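Local coordinates for protein bifunctional endomannanase/endoglucanase (Caldanaerobius polysaccharolyticus, PDB 3W0K) that probably hydrolyses the beta-linked backbones of mannan and cellulose polysaccharides, as a glycoside hydrolase family 5 enzyme, at residues 193-207 against 252-265. Numbering follows the deposited sequence.
Sequences HSGRGYQPMALTHYQ and VNVHIGEFGCFNKT
Arg196 and Glu258 project from the same face of two neighbouring parallel strands, the sixth and seventh of a (beta/alpha)8 TIM barrel, at the C-terminal strand ends, where family 5 glycosidases place their active site. The strands are stitched by backbone bonds such as Gly195 N to His255 O (2.8 Å). A bend at chi2 (-66°) lays the Arg196 guanidinium along the extended Glu258 chain, with Glu258 CG 3.4 Å above the guanidinium plane, toward its rim, and the carboxylate turned only 30° from it. The NH2–OE2 salt bridge (3.1 Å) is bent and weak; the strongest polar partner of Arg196 is Glu137, through a salt bridge from NE, and NH2 also pairs with Asp174, while NH1 grips Gly195 O at 3.0 Å. A leucine in place of Arg196 would probably leave the carboxylates of Glu137 and Asp174 without their shared cationic mate and strip Glu258 of the guanidinium packed along it. In families of this kind the strand-seven glutamate is the nucleophile, consistent with Glu258, whose OE2 also bonds Arg40 and a bound Tris molecule. Tyr198 reaches the other carboxylate oxygen, its ring plane 75° from the carboxylate; its hydroxyl donates to the anti side of OE1 (2.7 Å), and Phe259 CA makes a CH-pi contact over the Tyr198 ring face. Beyond the strands, Phe262 N bonds Thr204 O (2.7 Å), and Thr265 OG1 donates in the carbonyl plane to Leu203 O at 2.7 Å.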
# COMPACT_ATOMS: atom_id res chain seq x y z
N HIS A 193 -5.62 10.03 -2.73
CA HIS A 193 -5.71 9.67 -1.32
C HIS A 193 -5.88 8.16 -1.27
O HIS A 193 -6.86 7.61 -1.79
CB HIS A 193 -6.88 10.39 -0.64
CG HIS A 193 -6.66 11.85 -0.46
ND1 HIS A 193 -6.97 12.51 0.72
CD2 HIS A 193 -6.14 12.79 -1.29
CE1 HIS A 193 -6.65 13.79 0.60
NE2 HIS A 193 -6.14 13.98 -0.61
N SER A 194 -4.92 7.49 -0.64
CA SER A 194 -4.92 6.04 -0.57
C SER A 194 -5.34 5.45 0.77
O SER A 194 -4.69 5.69 1.80
CB SER A 194 -3.54 5.51 -0.97
OG SER A 194 -3.54 4.10 -1.12
N GLY A 195 -6.41 4.66 0.71
CA GLY A 195 -6.94 4.00 1.89
C GLY A 195 -6.53 2.54 2.00
O GLY A 195 -5.66 2.06 1.26
N ARG A 196 -7.20 1.83 2.90
CA ARG A 196 -6.88 0.43 3.16
C ARG A 196 -8.10 -0.46 3.30
O ARG A 196 -9.19 0.01 3.64
CB ARG A 196 -6.05 0.33 4.44
CG ARG A 196 -4.64 0.91 4.34
CD ARG A 196 -3.81 0.09 3.37
NE ARG A 196 -2.40 0.48 3.33
CZ ARG A 196 -1.89 1.39 2.51
NH1 ARG A 196 -2.66 2.04 1.64
NH2 ARG A 196 -0.57 1.58 2.48
N GLY A 197 -7.89 -1.75 3.07
CA GLY A 197 -8.95 -2.73 3.19
C GLY A 197 -8.52 -3.85 4.13
O GLY A 197 -8.39 -5.01 3.72
N TYR A 198 -8.27 -3.50 5.38
CA TYR A 198 -7.86 -4.47 6.39
C TYR A 198 -8.83 -4.55 7.56
O TYR A 198 -8.59 -5.29 8.50
CB TYR A 198 -6.47 -4.12 6.93
CG TYR A 198 -5.33 -4.30 5.95
CD1 TYR A 198 -5.16 -5.50 5.26
CD2 TYR A 198 -4.38 -3.30 5.78
CE1 TYR A 198 -4.06 -5.70 4.42
CE2 TYR A 198 -3.28 -3.49 4.94
CZ TYR A 198 -3.13 -4.69 4.27
OH TYR A 198 -2.02 -4.90 3.47
N GLN A 199 -9.90 -3.77 7.51
CA GLN A 199 -10.89 -3.78 8.59
C GLN A 199 -12.01 -4.77 8.32
O GLN A 199 -12.52 -4.85 7.20
CB GLN A 199 -11.47 -2.38 8.80
CG GLN A 199 -10.44 -1.34 9.25
CD GLN A 199 -9.72 -1.70 10.54
OE1 GLN A 199 -10.14 -2.59 11.29
NE2 GLN A 199 -8.62 -1.01 10.81
N PRO A 200 -12.42 -5.53 9.35
CA PRO A 200 -11.88 -5.50 10.71
C PRO A 200 -10.55 -6.24 10.86
O PRO A 200 -10.39 -7.36 10.36
CB PRO A 200 -12.98 -6.17 11.52
CG PRO A 200 -13.52 -7.19 10.56
CD PRO A 200 -13.60 -6.41 9.27
N MET A 201 -9.60 -5.62 11.56
CA MET A 201 -8.29 -6.22 11.78
C MET A 201 -8.39 -7.57 12.49
O MET A 201 -7.54 -8.44 12.31
CB MET A 201 -7.40 -5.28 12.59
CG MET A 201 -6.95 -4.03 11.84
SD MET A 201 -5.73 -4.39 10.55
CE MET A 201 -4.23 -4.43 11.52
N ALA A 202 -9.43 -7.74 13.30
CA ALA A 202 -9.66 -8.98 14.04
C ALA A 202 -9.82 -10.16 13.09
O ALA A 202 -9.61 -11.31 13.48
CB ALA A 202 -10.88 -8.85 14.93
N LEU A 203 -10.22 -9.87 11.86
CA LEU A 203 -10.41 -10.90 10.85
C LEU A 203 -9.20 -11.00 9.91
O LEU A 203 -8.60 -12.06 9.77
CB LEU A 203 -11.69 -10.62 10.04
CG LEU A 203 -12.17 -11.61 8.98
CD1 LEU A 203 -13.66 -11.44 8.78
CD2 LEU A 203 -11.43 -11.42 7.66
N THR A 204 -8.82 -9.87 9.32
CA THR A 204 -7.71 -9.83 8.37
C THR A 204 -6.33 -10.10 8.93
O THR A 204 -5.47 -10.64 8.24
CB THR A 204 -7.66 -8.49 7.62
OG1 THR A 204 -7.28 -7.45 8.54
CG2 THR A 204 -9.02 -8.16 7.01
N HIS A 205 -6.10 -9.69 10.18
CA HIS A 205 -4.80 -9.89 10.81
C HIS A 205 -4.84 -10.85 11.99
O HIS A 205 -4.03 -10.76 12.91
CB HIS A 205 -4.18 -8.55 11.21
CG HIS A 205 -3.59 -7.78 10.07
ND1 HIS A 205 -4.35 -7.30 9.02
CD2 HIS A 205 -2.32 -7.40 9.82
CE1 HIS A 205 -3.57 -6.66 8.17
NE2 HIS A 205 -2.33 -6.70 8.63
N TYR A 206 -5.80 -11.77 11.96
CA TYR A 206 -5.95 -12.77 13.01
C TYR A 206 -4.66 -13.60 13.09
O TYR A 206 -4.20 -14.15 12.09
CB TYR A 206 -7.14 -13.68 12.71
CG TYR A 206 -7.30 -14.86 13.64
CD1 TYR A 206 -7.56 -14.68 15.00
CD2 TYR A 206 -7.20 -16.16 13.16
CE1 TYR A 206 -7.73 -15.77 15.85
CE2 TYR A 206 -7.38 -17.26 14.00
CZ TYR A 206 -7.64 -17.06 15.34
OH TYR A 206 -7.82 -18.14 16.17
N GLN A 207 -4.09 -13.65 14.29
CA GLN A 207 -2.85 -14.37 14.56
C GLN A 207 -1.63 -13.82 13.83
O GLN A 207 -0.66 -14.55 13.59
CB GLN A 207 -3.02 -15.88 14.31
CG GLN A 207 -3.98 -16.54 15.29
CD GLN A 207 -4.08 -18.05 15.13
OE1 GLN A 207 -3.85 -18.58 14.04
NE2 GLN A 207 -4.43 -18.74 16.20
N VAL A 252 -12.11 14.35 -4.86
CA VAL A 252 -10.84 13.70 -4.53
C VAL A 252 -10.76 12.28 -5.09
O VAL A 252 -11.74 11.53 -5.04
CB VAL A 252 -10.63 13.64 -3.00
CG1 VAL A 252 -9.34 12.88 -2.67
CG2 VAL A 252 -10.58 15.04 -2.42
N ASN A 253 -9.61 11.94 -5.66
CA ASN A 253 -9.38 10.62 -6.22
C ASN A 253 -8.93 9.69 -5.09
O ASN A 253 -7.97 9.99 -4.38
CB ASN A 253 -8.31 10.67 -7.31
CG ASN A 253 -8.78 11.44 -8.54
OD1 ASN A 253 -9.68 11.00 -9.25
ND2 ASN A 253 -8.16 12.59 -8.78
N VAL A 254 -9.66 8.59 -4.91
CA VAL A 254 -9.36 7.62 -3.86
C VAL A 254 -8.99 6.27 -4.46
O VAL A 254 -9.51 5.88 -5.50
CB VAL A 254 -10.57 7.46 -2.90
CG1 VAL A 254 -10.31 6.35 -1.88
CG2 VAL A 254 -10.86 8.77 -2.19
N HIS A 255 -8.08 5.56 -3.79
CA HIS A 255 -7.65 4.24 -4.23
C HIS A 255 -7.29 3.41 -3.00
O HIS A 255 -6.93 3.96 -1.96
CB HIS A 255 -6.42 4.35 -5.14
CG HIS A 255 -6.00 3.05 -5.76
ND1 HIS A 255 -5.04 2.24 -5.20
CD2 HIS A 255 -6.42 2.42 -6.87
CE1 HIS A 255 -4.88 1.16 -5.94
NE2 HIS A 255 -5.71 1.25 -6.97
N ILE A 256 -7.43 2.09 -3.10
CA ILE A 256 -7.09 1.20 -1.99
C ILE A 256 -5.71 0.61 -2.28
O ILE A 256 -5.57 -0.36 -3.03
CB ILE A 256 -8.15 0.07 -1.82
CG1 ILE A 256 -9.52 0.68 -1.52
CG2 ILE A 256 -7.74 -0.89 -0.71
CD1 ILE A 256 -9.60 1.46 -0.21
N GLY A 257 -4.68 1.23 -1.69
CA GLY A 257 -3.30 0.82 -1.90
C GLY A 257 -2.93 -0.57 -1.42
O GLY A 257 -2.01 -1.19 -1.95
N GLU A 258 -3.60 -1.02 -0.36
CA GLU A 258 -3.38 -2.35 0.20
C GLU A 258 -4.68 -2.85 0.80
O GLU A 258 -5.45 -2.08 1.38
CB GLU A 258 -2.39 -2.35 1.36
CG GLU A 258 -0.98 -1.87 1.11
CD GLU A 258 -0.14 -1.92 2.38
OE1 GLU A 258 -0.49 -2.67 3.31
OE2 GLU A 258 0.88 -1.20 2.44
N PHE A 259 -4.89 -4.16 0.68
CA PHE A 259 -6.03 -4.82 1.29
C PHE A 259 -5.78 -6.32 1.25
O PHE A 259 -4.88 -6.78 0.55
CB PHE A 259 -7.38 -4.45 0.63
CG PHE A 259 -7.71 -5.22 -0.62
CD1 PHE A 259 -8.76 -6.15 -0.61
CD2 PHE A 259 -7.02 -5.00 -1.80
CE1 PHE A 259 -9.11 -6.83 -1.78
CE2 PHE A 259 -7.36 -5.68 -2.97
CZ PHE A 259 -8.41 -6.59 -2.96
N GLY A 260 -6.52 -7.06 2.05
CA GLY A 260 -6.34 -8.50 2.05
C GLY A 260 -6.54 -9.12 3.41
O GLY A 260 -6.82 -8.44 4.40
N CYS A 261 -6.33 -10.43 3.46
CA CYS A 261 -6.49 -11.20 4.68
C CYS A 261 -5.32 -12.15 4.88
O CYS A 261 -4.84 -12.75 3.92
CB CYS A 261 -7.79 -11.99 4.59
SG CYS A 261 -8.22 -12.93 6.07
N PHE A 262 -4.86 -12.27 6.12
CA PHE A 262 -3.76 -13.16 6.47
C PHE A 262 -4.22 -14.61 6.29
O PHE A 262 -5.41 -14.87 6.10
CB PHE A 262 -3.32 -12.87 7.91
CG PHE A 262 -1.99 -13.47 8.29
CD1 PHE A 262 -0.90 -13.40 7.43
CD2 PHE A 262 -1.82 -14.09 9.52
CE1 PHE A 262 0.34 -13.93 7.79
CE2 PHE A 262 -0.59 -14.62 9.90
CZ PHE A 262 0.49 -14.54 9.03
N ASN A 263 -3.29 -15.56 6.38
CA ASN A 263 -3.62 -16.97 6.15
C ASN A 263 -3.98 -17.87 7.33
O ASN A 263 -3.92 -19.10 7.20
CB ASN A 263 -2.52 -17.62 5.30
CG ASN A 263 -1.21 -17.79 6.06
OD1 ASN A 263 -1.03 -17.26 7.15
ND2 ASN A 263 -0.30 -18.56 5.48
N LYS A 264 -4.35 -17.29 8.46
CA LYS A 264 -4.73 -18.09 9.63
C LYS A 264 -6.24 -18.12 9.80
O LYS A 264 -6.78 -18.96 10.53
CB LYS A 264 -4.04 -17.56 10.89
CG LYS A 264 -2.53 -17.68 10.86
CD LYS A 264 -2.10 -19.12 10.64
CE LYS A 264 -0.58 -19.23 10.58
NZ LYS A 264 -0.14 -20.64 10.37
N THR A 265 -6.92 -17.21 9.12
CA THR A 265 -8.37 -17.10 9.15
C THR A 265 -8.97 -18.18 8.26
O THR A 265 -8.39 -18.51 7.21
CB THR A 265 -8.80 -15.71 8.61
OG1 THR A 265 -8.25 -14.69 9.46
CG2 THR A 265 -10.32 -15.58 8.57
O HOH W 1 -3.15 3.81 -3.91
O HOH W 2 -5.29 -14.65 9.51